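Local coordinates for ribosomal protein s2-related protein (PDB 2JH3) that binds a [4Fe-4S] cluster and, with its chelatase-like CbiX regions, probably acts as, or is related to, a sirohydrochlorin ferrochelatase, at residues A[41-45]-A[61-65]; A[57-61]-A[373-378]. All blocks are in the same frame, centred on the assembly; numbering follows the deposited sequence.

Contact 1 of 2, residues A[41-45]-A[61-65]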
ATOM      1  N   TYR A  41     -31.045  24.701  -8.150  1.00 36.66           N
ATOM      2  CA  TYR A  41     -29.566  24.694  -8.082  1.00 34.15           C
ATOM      3  C   TYR A  41     -29.076  24.115  -9.359  1.00 32.34           C
ATOM      4  O   TYR A  41     -29.702  23.199  -9.891  1.00 31.41           O
ATOM      5  CB  TYR A  41     -29.109  23.854  -6.872  1.00 33.66           C
ATOM      6  CG  TYR A  41     -29.474  24.552  -5.607  1.00 34.27           C
ATOM      7  CD1 TYR A  41     -30.638  24.228  -4.895  1.00 33.06           C
ATOM      8  CD2 TYR A  41     -28.708  25.609  -5.171  1.00 33.98           C
ATOM      9  CE1 TYR A  41     -30.987  24.963  -3.767  1.00 32.48           C
ATOM     10  CE2 TYR A  41     -29.025  26.295  -4.038  1.00 31.64           C
ATOM     11  CZ  TYR A  41     -30.174  26.016  -3.385  1.00 32.44           C
ATOM     12  OH  TYR A  41     -30.399  26.793  -2.263  1.00 37.56           O
ATOM     13  N   ASP A  42     -27.963  24.630  -9.861  1.00 31.17           N
ATOM     14  CA  ASP A  42     -27.396  24.133 -11.127  1.00 29.40           C
ATOM     15  C   ASP A  42     -26.372  22.997 -11.004  1.00 28.76           C
ATOM     16  O   ASP A  42     -25.975  22.433 -12.033  1.00 27.79           O
ATOM     17  CB  ASP A  42     -26.766  25.304 -11.873  1.00 30.36           C
ATOM     18  CG  ASP A  42     -27.803  26.408 -12.087  1.00 32.14           C
ATOM     19  OD1 ASP A  42     -28.584  26.210 -13.025  1.00 34.48           O
ATOM     20  OD2 ASP A  42     -27.889  27.328 -11.226  1.00 29.91           O
ATOM     21  N   GLU A  43     -25.976  22.676  -9.768  1.00 26.34           N
ATOM     22  CA  GLU A  43     -25.136  21.559  -9.445  1.00 25.95           C
ATOM     23  C   GLU A  43     -25.302  21.217  -7.955  1.00 24.85           C
ATOM     24  O   GLU A  43     -25.739  22.076  -7.154  1.00 23.23           O
ATOM     25  CB  GLU A  43     -23.658  21.854  -9.764  1.00 26.66           C
ATOM     26  CG  GLU A  43     -22.937  22.698  -8.728  1.00 25.41           C
ATOM     27  CD  GLU A  43     -21.504  22.902  -9.056  1.00 28.01           C
ATOM     28  OE1 GLU A  43     -20.961  22.110  -9.858  1.00 29.52           O
ATOM     29  OE2 GLU A  43     -20.918  23.858  -8.534  1.00 26.77           O
ATOM     30  N   VAL A  44     -24.973  19.965  -7.623  1.00 24.42           N
ATOM     31  CA  VAL A  44     -24.989  19.450  -6.243  1.00 24.68           C
ATOM     32  C   VAL A  44     -23.665  18.727  -6.016  1.00 26.47           C
ATOM     33  O   VAL A  44     -23.275  17.804  -6.768  1.00 26.54           O
ATOM     34  CB  VAL A  44     -26.188  18.526  -5.976  1.00 24.56           C
ATOM     35  CG1 VAL A  44     -26.234  18.087  -4.548  1.00 23.20           C
ATOM     36  CG2 VAL A  44     -27.504  19.211  -6.369  1.00 26.62           C
ATOM     37  N   LEU A  45     -22.927  19.222  -5.050  1.00 26.51           N
ATOM     38  CA  LEU A  45     -21.628  18.686  -4.728  1.00 27.57           C
ATOM     39  C   LEU A  45     -21.624  18.117  -3.298  1.00 28.61           C
ATOM     40  O   LEU A  45     -22.556  18.390  -2.478  1.00 26.56           O
ATOM     41  CB  LEU A  45     -20.578  19.786  -4.901  1.00 28.77           C
ATOM     42  CG  LEU A  45     -20.432  20.308  -6.363  1.00 31.09           C
ATOM     43  CD1 LEU A  45     -19.319  21.313  -6.413  1.00 29.55           C
ATOM     44  CD2 LEU A  45     -20.148  19.260  -7.439  1.00 31.98           C
ATOM     45  N   THR A  61     -13.995  23.290  -5.705  1.00 27.81           N
ATOM     46  CA  THR A  61     -14.630  22.510  -6.705  1.00 27.82           C
ATOM     47  C   THR A  61     -15.939  23.104  -7.230  1.00 26.82           C
ATOM     48  O   THR A  61     -16.519  22.532  -8.140  1.00 26.71           O
ATOM     49  CB  THR A  61     -14.878  21.067  -6.252  1.00 27.86           C
ATOM     50  OG1 THR A  61     -16.004  20.984  -5.394  1.00 30.28           O
ATOM     51  CG2 THR A  61     -13.647  20.487  -5.559  1.00 31.32           C
ATOM     52  N   VAL A  62     -16.440  24.187  -6.635  1.00 25.95           N
ATOM     53  CA  VAL A  62     -17.784  24.665  -6.983  1.00 26.82           C
ATOM     54  C   VAL A  62     -17.695  25.557  -8.215  1.00 25.80           C
ATOM     55  O   VAL A  62     -16.766  26.344  -8.359  1.00 25.88           O
ATOM     56  CB  VAL A  62     -18.577  25.319  -5.783  1.00 28.43           C
ATOM     57  CG1 VAL A  62     -18.338  24.590  -4.467  1.00 26.87           C
ATOM     58  CG2 VAL A  62     -18.280  26.648  -5.653  1.00 31.81           C
ATOM     59  N   ALA A  63     -18.637  25.351  -9.108  1.00 25.30           N
ATOM     60  CA  ALA A  63     -18.618  25.887 -10.400  1.00 26.06           C
ATOM     61  C   ALA A  63     -19.090  27.332 -10.462  1.00 27.70           C
ATOM     62  O   ALA A  63     -18.653  28.058 -11.356  1.00 28.14           O
ATOM     63  CB  ALA A  63     -19.450  25.010 -11.341  1.00 26.16           C
ATOM     64  N   TYR A  64     -19.915  27.733  -9.481  1.00 27.79           N
ATOM     65  CA  TYR A  64     -20.638  29.036  -9.443  1.00 29.02           C
ATOM     66  C   TYR A  64     -20.253  29.880  -8.259  1.00 29.09           C
ATOM     67  O   TYR A  64     -19.540  29.435  -7.361  1.00 30.30           O
ATOM     68  CB  TYR A  64     -22.140  28.808  -9.487  1.00 28.95           C
ATOM     69  CG  TYR A  64     -22.477  27.869 -10.621  1.00 30.46           C
ATOM     70  CD1 TYR A  64     -22.115  28.191 -11.913  1.00 32.05           C
ATOM     71  CD2 TYR A  64     -23.100  26.639 -10.396  1.00 30.59           C
ATOM     72  CE1 TYR A  64     -22.381  27.327 -12.948  1.00 31.34           C
ATOM     73  CE2 TYR A  64     -23.352  25.757 -11.424  1.00 30.92           C
ATOM     74  CZ  TYR A  64     -22.999  26.133 -12.701  1.00 32.44           C
ATOM     75  OH  TYR A  64     -23.246  25.309 -13.768  1.00 33.14           O
ATOM     76  N   SER A  65     -20.658  31.144  -8.309  1.00 29.47           N
ATOM     77  CA  SER A  65     -20.165  32.170  -7.395  1.00 29.57           C
ATOM     78  C   SER A  65     -21.138  32.389  -6.248  1.00 29.32           C
ATOM     79  O   SER A  65     -20.901  33.211  -5.365  1.00 30.86           O
ATOM     80  CB  SER A  65     -19.976  33.493  -8.171  1.00 30.93           C
ATOM     81  OG  SER A  65     -21.217  33.936  -8.713  1.00 30.82           O
TER
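Where a loop returns to a sheet beside an edge strand, a buried carboxylate can bridge a gap too wide for backbone pairing, and residues 41-45 and 61-65 are a case in point. The two segments run roughly antiparallel, the directions of 42-45 and 61-64 differing by 158°, yet their nearest CA atoms, L45 to V62, are still 7.5 Å apart, so side chains must bridge the gap. E43 does so most directly: its OE2 accepts a nearly linear hydrogen bond from the backbone N of A63 at 2.8 Å (173° at the hydrogen). The same carboxylate is well compensated, since OE2 also bonds S5 OG and OE1 forms a salt bridge with R365 of helix 361-371. Y64, which buries marginally more surface than E43, lays its ring beside D42, Y64 CE2 standing 3.5 Å from D42 CB, while the D42 carboxylate turns to the backbone N of R4. At the other end L45 supplies the apolar part, with its CD1 3.9 Å from V62 CG1 and 3.5 Å from T61 OG1, a hydroxyl that is engaged with V58 O. V62 also packs on S5 and V7. The contact thus closes the crossover from edge strand 43-48 towards strand 66-71 over the start of strand 5-10, the strand between the two it connects, in the chelatase-like α/β domain of the CbiX family.

Contact 2 of 2, residues A[57-61]-A[373-378]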
ATOM      1  N   GLN A  57     -11.290  21.268   0.464  1.00 24.96           N
ATOM      2  CA  GLN A  57     -11.244  21.125  -0.983  1.00 25.88           C
ATOM      3  C   GLN A  57     -12.544  21.590  -1.601  1.00 25.71           C
ATOM      4  O   GLN A  57     -12.577  22.125  -2.698  1.00 24.93           O
ATOM      5  CB  GLN A  57     -11.052  19.625  -1.311  1.00 25.52           C
ATOM      6  CG  GLN A  57      -9.821  18.992  -0.686  1.00 26.58           C
ATOM      7  CD  GLN A  57      -9.696  17.549  -1.178  1.00 29.28           C
ATOM      8  OE1 GLN A  57     -10.715  16.820  -1.231  1.00 26.44           O
ATOM      9  NE2 GLN A  57      -8.512  17.182  -1.673  1.00 24.35           N
ATOM     10  N   VAL A  58     -13.658  21.333  -0.923  1.00 26.15           N
ATOM     11  CA  VAL A  58     -14.978  21.412  -1.582  1.00 26.88           C
ATOM     12  C   VAL A  58     -15.287  22.781  -2.232  1.00 26.85           C
ATOM     13  O   VAL A  58     -15.796  22.818  -3.336  1.00 25.61           O
ATOM     14  CB  VAL A  58     -16.133  20.964  -0.645  1.00 28.45           C
ATOM     15  CG1 VAL A  58     -16.387  21.990   0.440  1.00 30.44           C
ATOM     16  CG2 VAL A  58     -17.347  20.647  -1.496  1.00 27.33           C
ATOM     17  N   LEU A  59     -14.871  23.892  -1.640  1.00 26.14           N
ATOM     18  CA  LEU A  59     -15.261  25.184  -2.217  1.00 28.34           C
ATOM     19  C   LEU A  59     -14.517  25.523  -3.519  1.00 29.65           C
ATOM     20  O   LEU A  59     -15.036  26.223  -4.391  1.00 30.03           O
ATOM     21  CB  LEU A  59     -15.098  26.311  -1.191  1.00 28.74           C
ATOM     22  CG  LEU A  59     -16.212  26.340  -0.121  1.00 30.73           C
ATOM     23  CD1 LEU A  59     -16.043  27.542   0.810  1.00 31.46           C
ATOM     24  CD2 LEU A  59     -17.575  26.355  -0.781  1.00 31.79           C
ATOM     25  N   ARG A  60     -13.330  24.950  -3.669  1.00 29.22           N
ATOM     26  CA  ARG A  60     -12.531  25.087  -4.907  1.00 30.71           C
ATOM     27  C   ARG A  60     -13.129  24.243  -6.040  1.00 29.42           C
ATOM     28  O   ARG A  60     -12.840  24.444  -7.196  1.00 29.58           O
ATOM     29  CB  ARG A  60     -11.068  24.678  -4.588  1.00 30.82           C
ATOM     30  CG  ARG A  60     -10.775  23.275  -5.024  1.00 36.70           C
ATOM     31  CD  ARG A  60      -9.288  22.929  -4.983  0.25 35.62           C
ATOM     32  NE  ARG A  60      -8.887  22.334  -3.709  0.25 39.69           N
ATOM     33  CZ  ARG A  60      -8.136  22.933  -2.782  1.00 43.66           C
ATOM     34  NH1 ARG A  60      -7.675  24.165  -2.984  1.00 44.43           N
ATOM     35  NH2 ARG A  60      -7.824  22.268  -1.655  1.00 42.35           N
ATOM     36  N   THR A  61     -13.995  23.290  -5.705  1.00 27.81           N
ATOM     37  CA  THR A  61     -14.630  22.510  -6.705  1.00 27.82           C
ATOM     38  C   THR A  61     -15.939  23.104  -7.230  1.00 26.82           C
ATOM     39  O   THR A  61     -16.519  22.532  -8.140  1.00 26.71           O
ATOM     40  CB  THR A  61     -14.878  21.067  -6.252  1.00 27.86           C
ATOM     41  OG1 THR A  61     -16.004  20.984  -5.394  1.00 30.28           O
ATOM     42  CG2 THR A  61     -13.647  20.487  -5.559  1.00 31.32           C
ATOM     43  N   PRO A 373     -11.287  13.958  -6.375  1.00 16.68           N
ATOM     44  CA  PRO A 373     -11.646  15.296  -5.862  1.00 18.34           C
ATOM     45  C   PRO A 373     -10.500  16.270  -5.779  1.00 18.73           C
ATOM     46  O   PRO A 373      -9.464  15.935  -5.256  1.00 18.58           O
ATOM     47  CB  PRO A 373     -12.140  14.999  -4.461  1.00 19.92           C
ATOM     48  CG  PRO A 373     -12.557  13.678  -4.513  1.00 18.05           C
ATOM     49  CD  PRO A 373     -11.757  12.922  -5.453  1.00 17.96           C
ATOM     50  N   ALA A 374     -10.717  17.453  -6.378  1.00 18.32           N
ATOM     51  CA  ALA A 374      -9.840  18.603  -6.322  1.00 19.06           C
ATOM     52  C   ALA A 374      -8.574  18.511  -7.130  1.00 18.32           C
ATOM     53  O   ALA A 374      -7.884  19.488  -7.236  1.00 21.08           O
ATOM     54  CB  ALA A 374      -9.503  19.038  -4.846  1.00 17.69           C
ATOM     55  N   VAL A 375      -8.316  17.362  -7.747  1.00 19.04           N
ATOM     56  CA  VAL A 375      -7.106  17.153  -8.474  1.00 20.26           C
ATOM     57  C   VAL A 375      -7.040  18.062  -9.715  1.00 20.30           C
ATOM     58  O   VAL A 375      -6.010  18.594 -10.039  1.00 19.74           O
ATOM     59  CB  VAL A 375      -6.939  15.630  -8.795  1.00 19.26           C
ATOM     60  CG1 VAL A 375      -5.864  15.396  -9.777  1.00 23.55           C
ATOM     61  CG2 VAL A 375      -6.644  14.837  -7.524  1.00 22.42           C
ATOM     62  N   ILE A 376      -8.120  18.167 -10.476  1.00 20.10           N
ATOM     63  CA  ILE A 376      -8.086  18.993 -11.693  1.00 19.53           C
ATOM     64  C   ILE A 376      -7.785  20.496 -11.414  1.00 18.08           C
ATOM     65  O   ILE A 376      -6.881  21.078 -11.995  1.00 18.84           O
ATOM     66  CB  ILE A 376      -9.440  18.839 -12.513  1.00 19.18           C
ATOM     67  CG1 ILE A 376      -9.552  17.464 -13.212  1.00 18.01           C
ATOM     68  CG2 ILE A 376      -9.616  20.010 -13.458  1.00 19.80           C
ATOM     69  CD1 ILE A 376      -8.439  16.932 -13.725  1.00 24.06           C
ATOM     70  N   GLU A 377      -8.490  21.040 -10.439  1.00 21.04           N
ATOM     71  CA  GLU A 377      -8.414  22.423 -10.041  1.00 20.81           C
ATOM     72  C   GLU A 377      -7.045  22.763  -9.415  1.00 21.40           C
ATOM     73  O   GLU A 377      -6.475  23.822  -9.658  1.00 21.01           O
ATOM     74  CB  GLU A 377      -9.524  22.640  -9.000  1.00 23.39           C
ATOM     75  CG  GLU A 377     -10.987  22.508  -9.541  1.00 23.14           C
ATOM     76  CD  GLU A 377     -11.644  21.156  -9.320  1.00 22.66           C
ATOM     77  OE1 GLU A 377     -10.940  20.198  -9.053  1.00 21.60           O
ATOM     78  OE2 GLU A 377     -12.875  21.050  -9.493  1.00 22.01           O
ATOM     79  N   GLU A 378      -6.544  21.895  -8.559  1.00 20.30           N
ATOM     80  CA  GLU A 378      -5.216  22.068  -7.923  1.00 21.81           C
ATOM     81  C   GLU A 378      -4.098  21.963  -8.859  1.00 19.82           C
ATOM     82  O   GLU A 378      -3.159  22.755  -8.812  1.00 20.29           O
ATOM     83  CB  GLU A 378      -5.031  21.059  -6.798  1.00 21.56           C
ATOM     84  CG  GLU A 378      -5.870  21.420  -5.677  1.00 23.86           C
ATOM     85  CD  GLU A 378      -5.829  20.416  -4.532  1.00 27.49           C
ATOM     86  OE1 GLU A 378      -5.338  19.272  -4.713  1.00 37.11           O
ATOM     87  OE2 GLU A 378      -6.360  20.755  -3.428  1.00 36.42           O
TER
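This is a buried interdomain contact: a helix-like turn of the CbiX region, 57-61, meets the N-terminal end of helix 375-383 in the stabilising region. A374, a small residue at the N-cap position, lets the turn come close: its CB lies 3.5 Å from R60 NE and 3.8 Å from Q57 NE2. The latter is a van der Waals contact, as Q57 NE2 is hydrogen-bonded to E52 OE2 and Q57 OE1 to G54 N. R60, with the largest buried area here, forms a salt bridge, R60 NH2 to E378 OE2 at 2.8 Å, although that oxygen is crowded in the model and less certain. E377 packs its CG 3.6 Å from R60 O and directs OE2, which accepts a hydrogen bond from W281 NE1, to 3.6 Å from T61 CA. The T61 OG1 to V58 O hydrogen bond of 2.8 Å ties the turn. With the side chain of Q57 about 7 Å from the [4Fe-4S] cluster, this is a domain interface beside an iron-sulphur site.

In the fold
From the N terminus, strand 5-10 and helix 18-35 come first, and the chain then enters strand 43-48. Contact 1 closes a short loop made of the rest of this strand and the connection that follows, bringing 61-65 back beside 41-45 just before strand 66-71 begins. Contact 2 begins where contact 1 ends, at 57-61, and closes only after 311 further residues, at 373-378, so the two loops overlap only around T61 and follow one another along the chain. Their centres are 12 Å apart. The short-range closure lies within one CbiX region; the long-range one joins the same connection to helix 375-383, beside the cluster-binding part of the chain. One connection thus touches its own sheet and a region far away in sequence.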